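Local coordinates for protein glutamate--tRNA ligase (Elizabethkingia anophelis, PDB 6B1Z) that probably attaches glutamate to its cognate tRNA in an ATP-dependent reaction, as a class I glutamyl-tRNA synthetase, at residues E63-E68 against F281-T286. Sequence-based numbering, arbitrary orientation.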
loop_
_atom_site.group_PDB
_atom_site.type_symbol
_atom_site.label_atom_id
_atom_site.label_comp_id
_atom_site.label_asym_id
_atom_site.label_seq_id
_atom_site.Cartn_x
_atom_site.Cartn_y
_atom_site.Cartn_z
ATOM N N GLU A 63 -12.296 8.501 -4.436
ATOM C CA GLU A 63 -13.191 7.501 -3.871
ATOM C C GLU A 63 -13.190 6.240 -4.722
ATOM O O GLU A 63 -13.106 5.123 -4.186
ATOM C CB GLU A 63 -14.607 8.065 -3.746
ATOM C CG GLU A 63 -15.595 7.053 -3.191
ATOM C CD GLU A 63 -16.976 7.643 -3.017
ATOM O OE1 GLU A 63 -17.062 8.782 -2.511
ATOM O OE2 GLU A 63 -17.960 6.983 -3.416
ATOM N N GLU A 64 -13.267 6.407 -6.049
ATOM C CA GLU A 64 -13.197 5.270 -6.960
ATOM C C GLU A 64 -11.876 4.527 -6.805
ATOM O O GLU A 64 -11.851 3.292 -6.769
ATOM C CB GLU A 64 -13.384 5.743 -8.403
ATOM C CG GLU A 64 -14.775 6.312 -8.711
ATOM C CD GLU A 64 -14.907 7.807 -8.421
ATOM O OE1 GLU A 64 -14.235 8.322 -7.500
ATOM O OE2 GLU A 64 -15.692 8.472 -9.130
ATOM N N TYR A 65 -10.769 5.263 -6.688
ATOM C CA TYR A 65 -9.471 4.632 -6.444
ATOM C C TYR A 65 -9.495 3.759 -5.188
ATOM O O TYR A 65 -8.999 2.622 -5.189
ATOM C CB TYR A 65 -8.388 5.715 -6.329
ATOM C CG TYR A 65 -6.976 5.177 -6.193
ATOM C CD1 TYR A 65 -6.520 4.657 -4.975
ATOM C CD2 TYR A 65 -6.107 5.204 -7.271
ATOM C CE1 TYR A 65 -5.244 4.153 -4.855
ATOM C CE2 TYR A 65 -4.819 4.709 -7.157
ATOM C CZ TYR A 65 -4.401 4.188 -5.948
ATOM O OH TYR A 65 -3.121 3.700 -5.828
ATOM N N ILE A 66 -10.025 4.297 -4.087
ATOM C CA ILE A 66 -10.078 3.555 -2.836
ATOM C C ILE A 66 -10.873 2.269 -3.007
ATOM O O ILE A 66 -10.427 1.188 -2.603
ATOM C CB ILE A 66 -10.676 4.437 -1.726
ATOM C CG1 ILE A 66 -9.718 5.580 -1.398
ATOM C CG2 ILE A 66 -10.999 3.587 -0.495
ATOM C CD1 ILE A 66 -10.431 6.788 -0.753
ATOM N N MET A 67 -12.072 2.368 -3.603
ATOM C CA MET A 67 -12.892 1.175 -3.798
ATOM C C MET A 67 -12.186 0.159 -4.691
ATOM O O MET A 67 -12.189 -1.045 -4.390
ATOM C CB MET A 67 -14.263 1.556 -4.371
ATOM C CG MET A 67 -15.204 2.189 -3.348
ATOM S SD MET A 67 -15.519 1.122 -1.929
ATOM C CE MET A 67 -16.336 -0.279 -2.709
ATOM N N GLU A 68 -11.552 0.621 -5.779
ATOM C CA GLU A 68 -10.853 -0.298 -6.676
ATOM C C GLU A 68 -9.694 -0.988 -5.963
ATOM O O GLU A 68 -9.450 -2.180 -6.168
ATOM C CB GLU A 68 -10.366 0.440 -7.925
ATOM C CG GLU A 68 -9.751 -0.477 -8.984
ATOM C CD GLU A 68 -9.365 0.260 -10.262
ATOM O OE1 GLU A 68 -9.810 1.415 -10.455
ATOM O OE2 GLU A 68 -8.617 -0.320 -11.080
ATOM N N PHE A 281 2.123 3.173 -4.278
ATOM C CA PHE A 281 0.668 3.103 -4.247
ATOM C C PHE A 281 0.202 1.734 -4.734
ATOM O O PHE A 281 0.879 1.118 -5.565
ATOM C CB PHE A 281 0.072 4.201 -5.139
ATOM C CG PHE A 281 0.642 5.571 -4.873
ATOM C CD1 PHE A 281 0.733 6.063 -3.578
ATOM C CD2 PHE A 281 1.107 6.349 -5.921
ATOM C CE1 PHE A 281 1.259 7.329 -3.335
ATOM C CE2 PHE A 281 1.636 7.616 -5.687
ATOM C CZ PHE A 281 1.711 8.098 -4.392
ATOM N N PRO A 282 -0.939 1.223 -4.248
ATOM C CA PRO A 282 -1.391 -0.097 -4.734
ATOM C C PRO A 282 -1.712 -0.115 -6.220
ATOM O O PRO A 282 -1.429 -1.115 -6.895
ATOM C CB PRO A 282 -2.630 -0.389 -3.866
ATOM C CG PRO A 282 -3.107 0.979 -3.409
ATOM C CD PRO A 282 -1.836 1.772 -3.211
ATOM N N LEU A 283 -2.285 0.971 -6.750
ATOM C CA LEU A 283 -2.708 1.067 -8.139
ATOM C C LEU A 283 -2.083 2.299 -8.772
ATOM O O LEU A 283 -1.696 3.248 -8.082
ATOM C CB LEU A 283 -4.239 1.167 -8.257
ATOM C CG LEU A 283 -5.098 0.302 -7.343
ATOM C CD1 LEU A 283 -6.582 0.631 -7.543
ATOM C CD2 LEU A 283 -4.856 -1.169 -7.607
ATOM N N ASN A 284 -2.021 2.284 -10.106
ATOM C CA ASN A 284 -1.594 3.450 -10.871
ATOM C C ASN A 284 -2.301 4.713 -10.391
ATOM O O ASN A 284 -3.522 4.719 -10.212
ATOM C CB ASN A 284 -1.911 3.245 -12.352
ATOM C CG ASN A 284 -0.815 2.526 -13.101
ATOM O OD1 ASN A 284 0.034 1.871 -12.511
ATOM N ND2 ASN A 284 -0.837 2.646 -14.421
ATOM N N PHE A 285 -1.531 5.782 -10.192
ATOM C CA PHE A 285 -2.098 7.101 -9.911
ATOM C C PHE A 285 -1.455 8.150 -10.804
ATOM O O PHE A 285 -0.234 8.333 -10.770
ATOM C CB PHE A 285 -1.913 7.493 -8.448
ATOM C CG PHE A 285 -2.455 8.857 -8.131
ATOM C CD1 PHE A 285 -3.822 9.075 -8.076
ATOM C CD2 PHE A 285 -1.595 9.925 -7.920
ATOM C CE1 PHE A 285 -4.330 10.342 -7.799
ATOM C CE2 PHE A 285 -2.093 11.196 -7.638
ATOM C CZ PHE A 285 -3.461 11.402 -7.578
ATOM N N THR A 286 -2.282 8.876 -11.554
ATOM C CA THR A 286 -1.823 9.976 -12.397
ATOM C C THR A 286 -2.044 11.289 -11.655
ATOM O O THR A 286 -3.183 11.634 -11.324
ATOM C CB THR A 286 -2.565 9.977 -13.732
ATOM O OG1 THR A 286 -2.357 8.719 -14.395
ATOM C CG2 THR A 286 -2.067 11.115 -14.617
#
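Y65 projects from helix 62-73 onto segment 281-286, and its phenol makes most of the helix's side of the contact. Its CG stands anti to the backbone N (chi1 -175°), which starts the ring off toward that segment. Y65 OH donates to L283 O at 2.7 Å. Relative to the carbonyl, the donor sits well off the C=O direction (115° at the oxygen) and 29° out of the carbonyl plane. L283 O also lies in the ring plane at the edge, as does N284 O, which is 3.3 Å from Y65 CE2. F281 CB (3.3 Å) and P282 CD (3.5 Å) also lie against Y65 OH, and L283 N is 3.0 Å from it. Over one ring face comes L283 CD1, while L283 CB lies 3.8 Å from Y65 CE2; the two side chains run past each other in opposite senses. Further along, E68 lays its aliphatic part against the same leucine, CG 3.7 Å from L283 CD1, and its OE2 forms a salt bridge with R298. L283 also touches A69 and W72 of the helix. Strand 285-286 pairs antiparallel with 293-294. The contact thus fastens a helix to the loop entering a beta hairpin through a tyrosine-to-backbone-carbonyl bond, within the class I synthetase catalytic domain.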